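Local atomic coordinates of probable ABC transporter phosphite binding protein PhnD1 (Prochlorococcus marinus str. MIT 9301, PDB entry 5LQ5), a protein that binds inorganic phosphite tightly, and methylphosphonate and phosphate only very weakly, probably as the solute-binding component of an ABC transporter. Residues A[6-11]-A[24-29]; A[54-59]-A[73-78]; A[67-72]-A[261-266]. All coordinates share one frame; numbering follows the deposited sequence. Where two conformers were deposited one is given.

Contact 1 of 3, residues A[6-11]-A[24-29]; sequences LKVGAI and NLFSKE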
loop_
_atom_site.group_PDB
_atom_site.type_symbol
_atom_site.label_atom_id
_atom_site.label_comp_id
_atom_site.label_asym_id
_atom_site.label_seq_id
_atom_site.Cartn_x
_atom_site.Cartn_y
_atom_site.Cartn_z
ATOM N N LEU A 6 6.176 17.887 -12.580
ATOM C CA LEU A 6 5.177 17.115 -11.830
ATOM C C LEU A 6 5.901 15.911 -11.185
ATOM O O LEU A 6 6.395 15.037 -11.860
ATOM C CB LEU A 6 4.019 16.608 -12.721
ATOM C CG LEU A 6 2.846 15.938 -11.998
ATOM C CD1 LEU A 6 2.002 16.942 -11.226
ATOM C CD2 LEU A 6 1.957 15.187 -12.988
ATOM N N LYS A 7 5.894 15.876 -9.868
ATOM C CA LYS A 7 6.719 14.957 -9.090
ATOM C C LYS A 7 5.809 13.872 -8.536
ATOM O O LYS A 7 4.878 14.147 -7.803
ATOM C CB LYS A 7 7.444 15.716 -7.979
ATOM C CG LYS A 7 8.414 16.792 -8.498
ATOM C CD LYS A 7 8.915 17.683 -7.367
ATOM C CE LYS A 7 9.061 19.126 -7.827
ATOM N NZ LYS A 7 7.746 19.807 -7.940
ATOM N N VAL A 8 6.055 12.656 -8.987
ATOM C CA VAL A 8 5.326 11.449 -8.631
ATOM C C VAL A 8 6.046 10.737 -7.501
ATOM O O VAL A 8 7.267 10.606 -7.499
ATOM C CB VAL A 8 5.148 10.514 -9.847
ATOM C CG1 VAL A 8 4.558 9.150 -9.489
ATOM C CG2 VAL A 8 4.273 11.173 -10.911
ATOM N N GLY A 9 5.285 10.342 -6.495
ATOM C CA GLY A 9 5.814 9.553 -5.369
ATOM C C GLY A 9 4.917 8.352 -5.068
ATOM O O GLY A 9 3.831 8.161 -5.674
ATOM N N ALA A 10 5.375 7.549 -4.135
ATOM C CA ALA A 10 4.660 6.348 -3.743
ATOM C C ALA A 10 5.172 5.824 -2.418
ATOM O O ALA A 10 6.367 5.868 -2.139
ATOM C CB ALA A 10 4.829 5.288 -4.790
ATOM N N ILE A 11 4.277 5.282 -1.605
ATOM C CA ILE A 11 4.723 4.569 -0.420
ATOM C C ILE A 11 5.636 3.401 -0.853
ATOM O O ILE A 11 5.323 2.701 -1.838
ATOM C CB ILE A 11 3.579 4.079 0.487
ATOM C CG1 ILE A 11 2.549 3.248 -0.292
ATOM C CG2 ILE A 11 2.921 5.282 1.205
ATOM C CD1 ILE A 11 1.634 2.464 0.608
ATOM N N ASN A 24 8.369 4.792 -12.925
ATOM C CA ASN A 24 9.019 5.420 -14.090
ATOM C C ASN A 24 8.154 5.219 -15.352
ATOM O O ASN A 24 8.001 6.172 -16.158
ATOM C CB ASN A 24 10.432 4.882 -14.315
ATOM C CG ASN A 24 11.443 5.366 -13.278
ATOM O OD1 ASN A 24 11.346 6.459 -12.715
ATOM N ND2 ASN A 24 12.481 4.550 -13.057
ATOM N N LEU A 25 7.594 4.030 -15.548
ATOM C CA LEU A 25 6.738 3.797 -16.745
ATOM C C LEU A 25 5.465 4.657 -16.709
ATOM O O LEU A 25 5.063 5.282 -17.691
ATOM C CB LEU A 25 6.338 2.332 -16.867
ATOM C CG LEU A 25 7.403 1.369 -17.364
ATOM C CD1 LEU A 25 6.875 -0.052 -17.261
ATOM C CD2 LEU A 25 7.818 1.689 -18.802
ATOM N N PHE A 26 4.872 4.732 -15.522
ATOM C CA PHE A 26 3.692 5.588 -15.267
ATOM C C PHE A 26 3.999 7.054 -15.593
ATOM O O PHE A 26 3.245 7.726 -16.316
ATOM C CB PHE A 26 3.299 5.448 -13.788
ATOM C CG PHE A 26 2.085 6.255 -13.392
ATOM C CD1 PHE A 26 0.800 5.797 -13.650
ATOM C CD2 PHE A 26 2.242 7.469 -12.746
ATOM C CE1 PHE A 26 -0.316 6.543 -13.281
ATOM C CE2 PHE A 26 1.145 8.226 -12.384
ATOM C CZ PHE A 26 -0.138 7.760 -12.635
ATOM N N SER A 27 5.109 7.532 -15.069
ATOM C CA SER A 27 5.537 8.923 -15.250
ATOM C C SER A 27 5.739 9.275 -16.722
ATOM O O SER A 27 5.348 10.332 -17.180
ATOM C CB SER A 27 6.797 9.231 -14.438
ATOM O OG SER A 27 6.492 9.152 -13.041
ATOM N N LYS A 28 6.322 8.353 -17.462
ATOM C CA LYS A 28 6.590 8.596 -18.887
ATOM C C LYS A 28 5.294 8.714 -19.695
ATOM O O LYS A 28 5.177 9.562 -20.576
ATOM C CB LYS A 28 7.532 7.530 -19.476
ATOM C CG LYS A 28 9.004 7.805 -19.173
ATOM C CD LYS A 28 9.904 6.686 -19.679
ATOM C CE LYS A 28 11.321 6.795 -19.119
ATOM N NZ LYS A 28 12.242 7.552 -20.007
ATOM N N GLU A 29 4.314 7.898 -19.362
ATOM C CA GLU A 29 3.002 7.937 -20.020
ATOM C C GLU A 29 2.263 9.242 -19.662
ATOM O O GLU A 29 1.698 9.906 -20.521
ATOM C CB GLU A 29 2.145 6.715 -19.677
ATOM C CG GLU A 29 0.793 6.643 -20.409
ATOM C CD GLU A 29 0.923 6.662 -21.936
ATOM O OE1 GLU A 29 1.965 6.202 -22.484
ATOM O OE2 GLU A 29 -0.033 7.143 -22.601
#
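Val8 of strand 5-10 packs against Ser27 and Phe26 of helix 16-34, the first strand-helix pairing of a beta-alpha-beta unit that strand 37-40 completes. The unit opens the alpha/beta lobe of a periplasmic binding protein, and here the helix lies against one face of the sheet. The backbones come closest at Val8 and Ser27, whose CA atoms are 7.1 Å apart.

The side chain of Val8 can be followed outward. Its CB sets off toward the helix and already meets the hydroxyl of Ser27. There it forks. Val8 CG2, placed beside the backbone N, is 3.7 Å from Ser27 OG. Val8 CG1, anti to the backbone N (chi1 172°), passes Ser27 OG at 4.0 Å and leans on to the ring of Phe26, where Val8 CG1 meets Phe26 CD2 at 4.3 Å. That approach is oblique to the ring. A beta-branched residue suits this position, since its two methyls reach two neighbouring helix residues from a single short stem.

Serine suits the opposing position because it is small enough to let helix and sheet come close, and its hydroxyl is already occupied: OG hydrogen-bonds to the carbonyl O of Phe23, one turn back in the helix. The buried oxygen can therefore lie against methyl groups without losing its polar partner. Phe26 adds a large apolar ring beside the serine. It stacks on Trp208 and links helix 16-34 to Leu60 of strand 60-63 and to Ile243 of helix 238-246. Val38 of strand 37-40 touches both Val8 and Ser27. The direction of the Ser27 hydroxyl is set by chi1 (-66°), which puts Ser27 OG anti to its own carbonyl carbon and 3.7 Å from Val8 CB.

Contact 2 of 3, residues A[54-59]-A[73-78]; sequences RTKDLD and LQTPNS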
loop_
_atom_site.group_PDB
_atom_site.type_symbol
_atom_site.label_atom_id
_atom_site.label_comp_id
_atom_site.label_asym_id
_atom_site.label_seq_id
_atom_site.Cartn_x
_atom_site.Cartn_y
_atom_site.Cartn_z
ATOM N N ARG A 54 3.344 16.649 2.233
ATOM C CA ARG A 54 3.078 17.841 3.036
ATOM C C ARG A 54 3.990 19.018 2.658
ATOM O O ARG A 54 3.498 20.158 2.577
ATOM C CB ARG A 54 3.191 17.535 4.536
ATOM C CG ARG A 54 2.875 18.737 5.422
ATOM C CD ARG A 54 3.150 18.448 6.878
ATOM N NE ARG A 54 4.550 18.107 7.167
ATOM C CZ ARG A 54 5.545 18.978 7.337
ATOM N NH1 ARG A 54 5.360 20.305 7.230
ATOM N NH2 ARG A 54 6.751 18.499 7.614
ATOM N N THR A 55 5.284 18.745 2.408
ATOM C CA THR A 55 6.256 19.816 2.060
ATOM C C THR A 55 6.274 20.184 0.565
ATOM O O THR A 55 7.068 20.997 0.128
ATOM C CB THR A 55 7.701 19.473 2.485
ATOM O OG1 THR A 55 8.115 18.284 1.808
ATOM C CG2 THR A 55 7.765 19.297 3.984
ATOM N N LYS A 56 5.448 19.513 -0.220
ATOM C CA LYS A 56 5.305 19.799 -1.679
ATOM C C LYS A 56 6.534 19.367 -2.492
ATOM O O LYS A 56 6.759 19.818 -3.622
ATOM C CB LYS A 56 4.906 21.261 -1.936
ATOM C CG LYS A 56 3.638 21.616 -1.163
ATOM C CD LYS A 56 2.881 22.811 -1.728
ATOM C CE LYS A 56 1.836 23.307 -0.736
ATOM N NZ LYS A 56 0.844 22.270 -0.317
ATOM N N ASP A 57 7.303 18.461 -1.924
ATOM C CA ASP A 57 8.360 17.775 -2.664
ATOM C C ASP A 57 7.778 16.726 -3.608
ATOM O O ASP A 57 8.466 16.291 -4.517
ATOM C CB ASP A 57 9.367 17.109 -1.723
ATOM C CG ASP A 57 10.297 18.119 -1.041
ATOM O OD1 ASP A 57 11.516 17.936 -1.171
ATOM O OD2 ASP A 57 9.845 19.085 -0.395
ATOM N N LEU A 58 6.531 16.322 -3.336
ATOM C CA LEU A 58 5.778 15.354 -4.140
ATOM C C LEU A 58 4.384 15.914 -4.484
ATOM O O LEU A 58 3.706 16.473 -3.638
ATOM C CB LEU A 58 5.634 14.026 -3.381
ATOM C CG LEU A 58 6.909 13.340 -2.922
ATOM C CD1 LEU A 58 6.560 12.174 -2.008
ATOM C CD2 LEU A 58 7.770 12.878 -4.089
ATOM N N ASP A 59 3.991 15.777 -5.748
ATOM C CA ASP A 59 2.728 16.321 -6.244
ATOM C C ASP A 59 1.579 15.346 -6.404
ATOM O O ASP A 59 0.428 15.734 -6.277
ATOM C CB ASP A 59 2.942 16.954 -7.621
ATOM C CG ASP A 59 3.909 18.114 -7.574
ATOM O OD1 ASP A 59 3.791 18.948 -6.641
ATOM O OD2 ASP A 59 4.774 18.183 -8.483
ATOM N N LEU A 73 -4.930 14.738 5.970
ATOM C CA LEU A 73 -5.117 15.471 7.202
ATOM C C LEU A 73 -4.031 16.547 7.382
ATOM O O LEU A 73 -4.316 17.656 7.808
ATOM C CB LEU A 73 -5.154 14.528 8.402
ATOM C CG LEU A 73 -6.415 13.676 8.532
ATOM C CD1 LEU A 73 -6.180 12.577 9.566
ATOM C CD2 LEU A 73 -7.660 14.528 8.880
ATOM N N GLN A 74 -2.781 16.190 7.075
ATOM C CA GLN A 74 -1.614 17.087 7.201
ATOM C C GLN A 74 -1.563 18.146 6.114
ATOM O O GLN A 74 -0.929 19.161 6.265
ATOM C CB GLN A 74 -0.304 16.295 7.179
ATOM C CG GLN A 74 -0.045 15.419 8.395
ATOM C CD GLN A 74 1.446 15.228 8.635
ATOM O OE1 GLN A 74 2.218 15.221 7.698
ATOM N NE2 GLN A 74 1.850 15.121 9.893
ATOM N N THR A 75 -2.215 17.844 5.008
ATOM C CA THR A 75 -2.180 18.630 3.783
ATOM C C THR A 75 -3.605 18.922 3.288
ATOM O O THR A 75 -4.095 18.253 2.372
ATOM C CB THR A 75 -1.396 17.880 2.676
ATOM O OG1 THR A 75 -0.266 17.218 3.268
ATOM C CG2 THR A 75 -0.914 18.816 1.590
ATOM N N PRO A 76 -4.280 19.924 3.895
ATOM C CA PRO A 76 -5.621 20.291 3.529
ATOM C C PRO A 76 -5.860 20.625 2.060
ATOM O O PRO A 76 -4.977 21.107 1.338
ATOM C CB PRO A 76 -5.910 21.526 4.392
ATOM C CG PRO A 76 -4.932 21.488 5.479
ATOM C CD PRO A 76 -3.729 20.821 4.933
ATOM N N ASN A 77 -7.048 20.255 1.604
ATOM C CA ASN A 77 -7.539 20.647 0.277
ATOM C C ASN A 77 -6.804 19.923 -0.847
ATOM O O ASN A 77 -6.830 20.318 -2.009
ATOM C CB ASN A 77 -7.483 22.170 0.126
ATOM C CG ASN A 77 -8.296 22.857 1.198
ATOM O OD1 ASN A 77 -7.784 23.678 1.945
ATOM N ND2 ASN A 77 -9.554 22.440 1.338
ATOM N N SER A 78 -6.141 18.836 -0.477
ATOM C CA SER A 78 -5.589 17.933 -1.452
ATOM C C SER A 78 -6.741 17.133 -2.043
ATOM O O SER A 78 -7.874 17.162 -1.541
ATOM C CB SER A 78 -4.564 17.025 -0.818
ATOM O OG SER A 78 -5.102 16.552 0.383
#
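Two helix ends meet here: the Schellman motif that closes helix 46-54, with Lys56 at positive phi, and the end of helix 65-74, where Thr75 leaves helical geometry and begins a type II beta turn to Ser78. Arg54 and Thr75 bring the backbones together, and Thr75 OG1 rests 3.4 Å from Arg54 CA. That hydroxyl is bonded to Ala71 O: threonine's short hydroxyl can fold back on the carbonyl one turn earlier while its methyl remains for packing. The aliphatic part of Arg54 runs on past Gln74, Arg54 CD lying 3.5 Å from Gln74 OE1. A bend at chi3 (61°) turns the guanidinium so that OE1 lies at its edge, near its plane. The amide and guanidinium planes are nearly perpendicular (85°), and OE1, buried by the contact, has no hydrogen-bond partner in the model. Lys56 NZ comes to 4.3 Å from Thr75 CG2, with a weak hydrogen bond to Gln211 and a long, weak ion pair to Asp213. On the side of helix 46-54, Phe53 touches Thr75 and Ser78, and Val50 touches Gln74, while the two loops lead on to strands 60-63 and 79-84.

Contact 3 of 3, residues A[67-72]-A[261-266]; sequences SGVQAR and KNIEEI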
loop_
_atom_site.group_PDB
_atom_site.type_symbol
_atom_site.label_atom_id
_atom_site.label_comp_id
_atom_site.label_asym_id
_atom_site.label_seq_id
_atom_site.Cartn_x
_atom_site.Cartn_y
_atom_site.Cartn_z
ATOM N N SER A 67 -1.926 5.830 5.091
ATOM C CA SER A 67 -0.966 6.916 4.796
ATOM C C SER A 67 -1.633 8.026 3.952
ATOM O O SER A 67 -1.287 9.220 4.082
ATOM C CB SER A 67 0.273 6.332 4.080
ATOM O OG SER A 67 -0.041 5.478 2.978
ATOM N N GLY A 68 -2.585 7.655 3.098
ATOM C CA GLY A 68 -3.317 8.666 2.348
ATOM C C GLY A 68 -4.219 9.536 3.230
ATOM O O GLY A 68 -4.302 10.755 3.060
ATOM N N VAL A 69 -4.869 8.906 4.207
ATOM C CA VAL A 69 -5.633 9.640 5.244
ATOM C C VAL A 69 -4.713 10.593 6.008
ATOM O O VAL A 69 -5.000 11.772 6.154
ATOM C CB VAL A 69 -6.353 8.679 6.179
ATOM C CG1 VAL A 69 -6.851 9.402 7.436
ATOM C CG2 VAL A 69 -7.513 8.006 5.449
ATOM N N GLN A 70 -3.561 10.087 6.432
ATOM C CA GLN A 70 -2.596 10.908 7.162
ATOM C C GLN A 70 -2.160 12.109 6.311
ATOM O O GLN A 70 -2.104 13.258 6.794
ATOM C CB GLN A 70 -1.337 10.094 7.553
ATOM C CG GLN A 70 -1.595 8.976 8.592
ATOM C CD GLN A 70 -0.429 8.013 8.744
ATOM O OE1 GLN A 70 0.334 7.798 7.799
ATOM N NE2 GLN A 70 -0.283 7.437 9.907
ATOM N N ALA A 71 -1.800 11.832 5.066
ATOM C CA ALA A 71 -1.358 12.887 4.173
ATOM C C ALA A 71 -2.402 13.978 3.958
ATOM O O ALA A 71 -2.070 15.162 3.939
ATOM C CB ALA A 71 -0.908 12.326 2.832
ATOM N N ARG A 72 -3.645 13.558 3.759
ATOM C CA ARG A 72 -4.745 14.507 3.538
ATOM C C ARG A 72 -5.135 15.309 4.796
ATOM O O ARG A 72 -5.550 16.455 4.694
ATOM C CB ARG A 72 -5.915 13.766 2.874
ATOM C CG ARG A 72 -5.576 13.453 1.423
ATOM C CD ARG A 72 -6.629 12.755 0.594
ATOM N NE ARG A 72 -6.853 11.346 0.984
ATOM C CZ ARG A 72 -7.843 10.951 1.774
ATOM N NH1 ARG A 72 -7.977 9.662 2.063
ATOM N NH2 ARG A 72 -8.706 11.837 2.277
ATOM N N LYS A 261 -13.431 6.710 5.554
ATOM C CA LYS A 261 -13.951 6.926 6.914
ATOM C C LYS A 261 -13.632 5.793 7.893
ATOM O O LYS A 261 -13.186 6.028 9.012
ATOM C CB LYS A 261 -15.488 7.145 6.863
ATOM C CG LYS A 261 -16.142 7.593 8.155
ATOM C CD LYS A 261 -17.662 7.598 7.992
ATOM C CE LYS A 261 -18.420 7.643 9.314
ATOM N NZ LYS A 261 -18.606 6.308 9.964
ATOM N N ASN A 262 -13.837 4.566 7.442
ATOM C CA ASN A 262 -13.595 3.384 8.296
ATOM C C ASN A 262 -12.094 3.231 8.609
ATOM O O ASN A 262 -11.711 2.989 9.749
ATOM C CB ASN A 262 -14.164 2.127 7.646
ATOM C CG ASN A 262 -13.876 0.878 8.431
ATOM O OD1 ASN A 262 -14.413 0.654 9.536
ATOM N ND2 ASN A 262 -13.005 0.053 7.886
ATOM N N ILE A 263 -11.237 3.471 7.606
ATOM C CA ILE A 263 -9.795 3.409 7.880
ATOM C C ILE A 263 -9.400 4.485 8.893
ATOM O O ILE A 263 -8.650 4.229 9.827
ATOM C CB ILE A 263 -8.976 3.573 6.588
ATOM C CG1 ILE A 263 -9.190 2.394 5.631
ATOM C CG2 ILE A 263 -7.476 3.746 6.893
ATOM C CD1 ILE A 263 -8.937 1.016 6.169
ATOM N N GLU A 264 -9.935 5.692 8.702
ATOM C CA GLU A 264 -9.642 6.782 9.632
ATOM C C GLU A 264 -10.069 6.414 11.050
ATOM O O GLU A 264 -9.326 6.630 11.996
ATOM C CB GLU A 264 -10.282 8.123 9.197
ATOM C CG GLU A 264 -9.830 9.301 10.053
ATOM C CD GLU A 264 -10.223 10.674 9.546
ATOM O OE1 GLU A 264 -10.904 10.807 8.499
ATOM O OE2 GLU A 264 -9.779 11.655 10.215
ATOM N N GLU A 265 -11.269 5.863 11.176
ATOM C CA GLU A 265 -11.798 5.503 12.522
ATOM C C GLU A 265 -10.982 4.421 13.209
ATOM O O GLU A 265 -10.695 4.494 14.404
ATOM C CB GLU A 265 -13.263 5.065 12.400
ATOM C CG GLU A 265 -14.155 6.269 12.055
ATOM C CD GLU A 265 -15.599 5.889 11.756
ATOM O OE1 GLU A 265 -15.923 4.681 11.664
ATOM O OE2 GLU A 265 -16.423 6.816 11.631
ATOM N N ILE A 266 -10.594 3.422 12.431
ATOM C CA ILE A 266 -9.718 2.357 12.929
ATOM C C ILE A 266 -8.353 2.952 13.332
ATOM O O ILE A 266 -7.819 2.627 14.388
ATOM C CB ILE A 266 -9.621 1.163 11.949
ATOM C CG1 ILE A 266 -10.995 0.461 11.795
ATOM C CG2 ILE A 266 -8.534 0.182 12.406
ATOM C CD1 ILE A 266 -11.053 -0.663 10.776
#
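With CG1 anti to the backbone N (chi1 166°), Val69 presents that methyl to Glu264, whose own CG is likewise anti to its backbone N (chi1 -172°) and whose chain continues extended. The two side chains cross at about a right angle, and the methyl lies against the stem of the glutamate: Val69 CG1 is 4.0 Å from Glu264 CG and 4.1 Å from Glu264 CB. The other branch, Val69 CG2, reaches Ile263 CG2 at 4.5 Å, a looser apolar touch.

A valine fits because it is branched yet short enough to allow the CA atoms of Val69 and Glu264 to come within 6.6 Å. Glutamate suits the facing position because its methylenes give an apolar surface while its carboxylate extends past the valine. There OE2 forms a salt bridge with Arg268, one turn on in the same helix. Arg72 NH2 lies 6.7 Å from Glu264 OE1, too far for contact, though its charge may still favour the carboxylate. Ile263 starts toward Val69, but its outer atoms turn to Val204 and to Thr127 of the phosphite pocket, and its side chain lies about 8 Å from the bound phosphite. Helix 261-269, late in the chain, thus packs on helix 65-74 and, through Ile263 and Ile266, on helix 127-139, as expected of the two-lobed periplasmic binding protein fold.

Overall arrangement
From the N terminus, contact 1 closes first, tying strand 5-10 to the helix that follows it. Contact 2 comes after it in series, joining the ends of helices 46-54 and 65-74, with strand 60-63 between them in the chain. Contact 3 crosses contact 2, since 67-72 lies between 54-59 and 73-78 while 261-266 follows 188 residues later, so helix 65-74 serves both. Contacts 1 and 2, with centres about 17 Å apart, are linked by the salt bridge Lys7 NZ to Asp59 OD2 (3.4 Å). Ile11, which touches the phosphite, packs on Ser67 of contact 3. Together they tie the first sheet to helices 16-34, 46-54, 65-74 and the C-terminal helix 261-269.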